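Local coordinates for amidohydrolase family protein (PDB 4I6K) that probably hydrolyses 2-pyrone-4,6-dicarboxylic acid and binds citric acid in this crystal, at residues A[104-108]-A[109-113]; A[218-221]-A[222-226]. All blocks are in the same frame, centred on the assembly; numbering follows the deposited sequence.

Two strand-to-helix turns illustrate how a parallel barrel launches its outer helices. Contact 1 (104-113) comes first along the chain, where the loop after strand 96-100 enters helix 108-115; contact 2 (218-226) opens only after it has closed, where the loop after strand 207-210 enters helix 222-237. These are the third and seventh of eight parallel strands, whose sequential order agrees with the (beta/alpha)8 barrel of amidohydrolases. The two lie on opposite sides of the chain's centre. The centres of contact 1 and contact 2 are about 40 Å apart, and the nearest atoms of contact 1 and contact 2 are about 30 Å apart. With no touch between them, each is a local contact at the beginning of its own helix, and the shared strand framework is what relates them.

Contact 1: A[104-108]-A[109-113]; sequences HTTTF and NELVN
Glu110 brings its CB to within 3.4 Å of Thr106 CG2, the two side chains crossing at about a right angle. This methyl stands anti to the backbone N of Thr106, which turns it to the helix, while the hydroxyl OG1 is occupied elsewhere, hydrogen-bonded to the carbonyl of Gln103. The Glu110 chain bends at chi2 (63°) and its carboxylate leads away from the loop. One residue on, Leu111 uses both parts of itself: its backbone N makes a nearly straight 3.1 Å hydrogen bond to Thr107 O, from the N-cap residue, and its CD2 packs 3.8 Å from Thr106 CG2. Val112 follows with a 2.8 Å bond from its N to Phe108 O, the next bond in the helical series. Val112 CG2 also sits over one face of the Phe108 ring, 3.6 Å from the centroid and 27° off the normal, a CH-pi contact displaced toward the rim. The nearest ring atom, Phe108 CE2, is 3.2 Å from Val112 CG2. Helix 108-115 links strand 96-100 to the parallel strand 119-125 in a beta-alpha-beta crossover, and Leu111 and Phe108 turn to its neighbour, helix 137-148, touching Asn145 and the following Leu149, while Leu111 also reaches Phe142.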
loop_
_atom_site.group_PDB
_atom_site.type_symbol
_atom_site.label_atom_id
_atom_site.label_comp_id
_atom_site.label_asym_id
_atom_site.label_seq_id
_atom_site.Cartn_x
_atom_site.Cartn_y
_atom_site.Cartn_z
ATOM N N HIS A 104 12.959 -2.467 -12.809
ATOM C CA HIS A 104 12.230 -1.841 -13.905
ATOM C C HIS A 104 12.671 -2.395 -15.263
ATOM O O HIS A 104 12.069 -2.085 -16.293
ATOM C CB HIS A 104 12.318 -0.317 -13.871
ATOM C CG HIS A 104 13.680 0.226 -14.169
ATOM N ND1 HIS A 104 14.586 0.551 -13.181
ATOM C CD2 HIS A 104 14.284 0.525 -15.343
ATOM C CE1 HIS A 104 15.694 1.012 -13.735
ATOM N NE2 HIS A 104 15.536 1.004 -15.046
ATOM N N THR A 105 13.696 -3.245 -15.260
ATOM C CA THR A 105 14.166 -3.867 -16.504
ATOM C C THR A 105 13.620 -5.284 -16.702
ATOM O O THR A 105 13.932 -5.951 -17.691
ATOM C CB THR A 105 15.691 -3.920 -16.574
ATOM O OG1 THR A 105 16.197 -4.604 -15.416
ATOM C CG2 THR A 105 16.261 -2.508 -16.644
ATOM N N THR A 106 12.805 -5.745 -15.761
ATOM C CA THR A 106 12.137 -7.016 -15.937
ATOM C C THR A 106 11.456 -6.998 -17.299
ATOM O O THR A 106 10.968 -5.965 -17.743
ATOM C CB THR A 106 11.088 -7.260 -14.837
ATOM O OG1 THR A 106 11.668 -6.973 -13.563
ATOM C CG2 THR A 106 10.634 -8.707 -14.846
ATOM N N THR A 107 11.411 -8.144 -17.958
ATOM C CA THR A 107 10.808 -8.215 -19.277
ATOM C C THR A 107 9.305 -8.359 -19.179
ATOM O O THR A 107 8.784 -8.901 -18.203
ATOM C CB THR A 107 11.364 -9.392 -20.070
ATOM O OG1 THR A 107 11.173 -10.595 -19.316
ATOM C CG2 THR A 107 12.851 -9.184 -20.325
ATOM N N PHE A 108 8.610 -7.871 -20.200
ATOM C CA PHE A 108 7.163 -7.992 -20.254
ATOM C C PHE A 108 6.744 -9.424 -19.931
ATOM O O PHE A 108 5.839 -9.653 -19.111
ATOM C CB PHE A 108 6.629 -7.598 -21.627
ATOM C CG PHE A 108 5.128 -7.687 -21.739
ATOM C CD1 PHE A 108 4.314 -6.721 -21.153
ATOM C CD2 PHE A 108 4.528 -8.733 -22.428
ATOM C CE1 PHE A 108 2.927 -6.800 -21.246
ATOM C CE2 PHE A 108 3.144 -8.820 -22.532
ATOM C CZ PHE A 108 2.341 -7.849 -21.941
ATOM N N ASN A 109 7.398 -10.393 -20.566
ATOM C CA ASN A 109 6.990 -11.766 -20.355
ATOM C C ASN A 109 7.002 -12.161 -18.888
ATOM O O ASN A 109 6.058 -12.787 -18.407
ATOM C CB ASN A 109 7.832 -12.762 -21.134
ATOM C CG ASN A 109 7.501 -14.190 -20.743
ATOM O OD1 ASN A 109 8.287 -14.856 -20.069
ATOM N ND2 ASN A 109 6.300 -14.641 -21.101
ATOM N N GLU A 110 8.082 -11.813 -18.190
ATOM C CA GLU A 110 8.221 -12.118 -16.769
ATOM C C GLU A 110 7.035 -11.533 -16.000
ATOM O O GLU A 110 6.347 -12.239 -15.258
ATOM C CB GLU A 110 9.539 -11.550 -16.254
ATOM C CG GLU A 110 10.108 -12.262 -15.032
ATOM C CD GLU A 110 10.462 -13.722 -15.301
ATOM O OE1 GLU A 110 9.530 -14.552 -15.391
ATOM O OE2 GLU A 110 11.671 -14.043 -15.403
ATOM N N LEU A 111 6.785 -10.242 -16.214
ATOM C CA LEU A 111 5.616 -9.562 -15.643
ATOM C C LEU A 111 4.317 -10.291 -15.939
ATOM O O LEU A 111 3.470 -10.461 -15.060
ATOM C CB LEU A 111 5.508 -8.146 -16.196
ATOM C CG LEU A 111 6.761 -7.280 -16.160
ATOM C CD1 LEU A 111 6.459 -5.950 -16.818
ATOM C CD2 LEU A 111 7.222 -7.080 -14.735
ATOM N N VAL A 112 4.140 -10.701 -17.190
ATOM C CA VAL A 112 2.964 -11.490 -17.544
ATOM C C VAL A 112 2.876 -12.715 -16.635
ATOM O O VAL A 112 1.789 -13.123 -16.227
ATOM C CB VAL A 112 3.009 -11.952 -19.011
ATOM C CG1 VAL A 112 1.845 -12.885 -19.309
ATOM C CG2 VAL A 112 3.010 -10.746 -19.941
ATOM N N ASN A 113 4.032 -13.291 -16.314
ATOM C CA ASN A 113 4.064 -14.484 -15.473
ATOM C C ASN A 113 3.638 -14.207 -14.034
ATOM O O ASN A 113 2.857 -14.970 -13.450
ATOM C CB ASN A 113 5.432 -15.161 -15.532
ATOM C CG ASN A 113 5.516 -16.201 -16.648
ATOM O OD1 ASN A 113 5.288 -15.899 -17.820
ATOM N ND2 ASN A 113 5.843 -17.430 -16.281
#

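Contact 2: A[218-221]-A[222-226]; sequences GATP and SNINI
Thr220 lays its methyl CG2 alongside the amide of Asn223, 3.5 Å from OD1, the two side chains pointing the same way. Asn223 has CG between its backbone N and carbonyl carbon (chi1 59°), a choice that folds the amide back over the incoming loop. There Asn223 ND2 donates to Gly218 O, though the modelled separation of 2.4 Å is too short to be taken at face value; OD1, buried by the contact, has no polar partner in the model. The backbone of Asn223 is tied to the same loop, its N giving Ala219 O a straight 2.9 Å hydrogen bond. This is how the loop after strand 207-210 turns into helix 222-237 on the outside of the amidohydrolase barrel, well removed from the bound citric acid. Two backbone features shape the turn: Gly218 adopts angles that call for glycine, and the peptide before Pro221 is cis. Beyond the proline, Ile224 N makes a weak 3.3 Å bond to Pro221 O, and the Ile224 chain runs back past this carbonyl, with CG1 3.5 Å from Pro221 O and CD1 4.3 Å from Pro221 CB. Phe214, from the preceding loop, touches both Asn223 and Ile224.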
loop_
_atom_site.group_PDB
_atom_site.type_symbol
_atom_site.label_atom_id
_atom_site.label_comp_id
_atom_site.label_asym_id
_atom_site.label_seq_id
_atom_site.Cartn_x
_atom_site.Cartn_y
_atom_site.Cartn_z
ATOM N N GLY A 218 3.627 9.397 13.265
ATOM C CA GLY A 218 4.171 9.980 14.497
ATOM C C GLY A 218 3.729 9.140 15.681
ATOM O O GLY A 218 3.121 8.085 15.490
ATOM N N ALA A 219 4.015 9.596 16.903
ATOM C CA ALA A 219 3.580 8.871 18.113
ATOM C C ALA A 219 2.111 9.157 18.497
ATOM O O ALA A 219 1.437 9.969 17.850
ATOM C CB ALA A 219 4.523 9.156 19.273
ATOM N N THR A 220 1.600 8.480 19.524
ATOM C CA THR A 220 0.216 8.721 19.948
ATOM C C THR A 220 0.118 9.809 21.010
ATOM O O THR A 220 1.109 10.122 21.674
ATOM C CB THR A 220 -0.510 7.448 20.491
ATOM O OG1 THR A 220 0.295 6.813 21.492
ATOM C CG2 THR A 220 -0.838 6.462 19.372
ATOM N N PRO A 221 -1.086 10.390 21.166
ATOM C CA PRO A 221 -2.225 10.122 20.277
ATOM C C PRO A 221 -2.262 11.066 19.069
ATOM O O PRO A 221 -3.250 11.089 18.328
ATOM C CB PRO A 221 -3.458 10.359 21.177
ATOM C CG PRO A 221 -2.913 10.707 22.565
ATOM C CD PRO A 221 -1.495 11.149 22.359
ATOM N N SER A 222 -1.198 11.843 18.890
ATOM C CA SER A 222 -1.073 12.744 17.751
ATOM C C SER A 222 -1.402 12.067 16.413
ATOM O O SER A 222 -2.326 12.472 15.699
ATOM C CB SER A 222 0.345 13.318 17.702
ATOM O OG SER A 222 0.638 13.823 16.410
ATOM N N ASN A 223 -0.634 11.029 16.088
ATOM C CA ASN A 223 -0.721 10.364 14.788
ATOM C C ASN A 223 -2.132 9.968 14.344
ATOM O O ASN A 223 -2.395 9.840 13.151
ATOM C CB ASN A 223 0.223 9.159 14.735
ATOM C CG ASN A 223 -0.071 8.133 15.816
ATOM O OD1 ASN A 223 -1.193 8.031 16.315
ATOM N ND2 ASN A 223 0.940 7.354 16.171
ATOM N N ILE A 224 -3.034 9.778 15.296
ATOM C CA ILE A 224 -4.410 9.441 14.953
ATOM C C ILE A 224 -5.167 10.700 14.541
ATOM O O ILE A 224 -6.091 10.651 13.720
ATOM C CB ILE A 224 -5.148 8.744 16.119
ATOM C CG1 ILE A 224 -4.157 7.965 16.987
ATOM C CG2 ILE A 224 -6.226 7.818 15.585
ATOM C CD1 ILE A 224 -4.755 7.406 18.283
ATOM N N ASN A 225 -4.822 11.812 15.163
ATOM C CA ASN A 225 -5.410 13.060 14.752
ATOM C C ASN A 225 -4.979 13.499 13.364
ATOM O O ASN A 225 -5.795 13.871 12.553
ATOM C CB ASN A 225 -5.137 14.146 15.775
ATOM C CG ASN A 225 -5.978 15.349 15.544
ATOM O OD1 ASN A 225 -5.478 16.406 15.188
ATOM N ND2 ASN A 225 -7.282 15.191 15.699
ATOM N N ILE A 226 -3.687 13.409 13.095
ATOM C CA ILE A 226 -3.154 13.589 11.756
ATOM C C ILE A 226 -3.953 12.712 10.799
ATOM O O ILE A 226 -4.572 13.217 9.860
ATOM C CB ILE A 226 -1.675 13.228 11.703
ATOM C CG1 ILE A 226 -0.895 14.161 12.627
ATOM C CG2 ILE A 226 -1.155 13.339 10.275
ATOM C CD1 ILE A 226 -1.199 15.632 12.352
#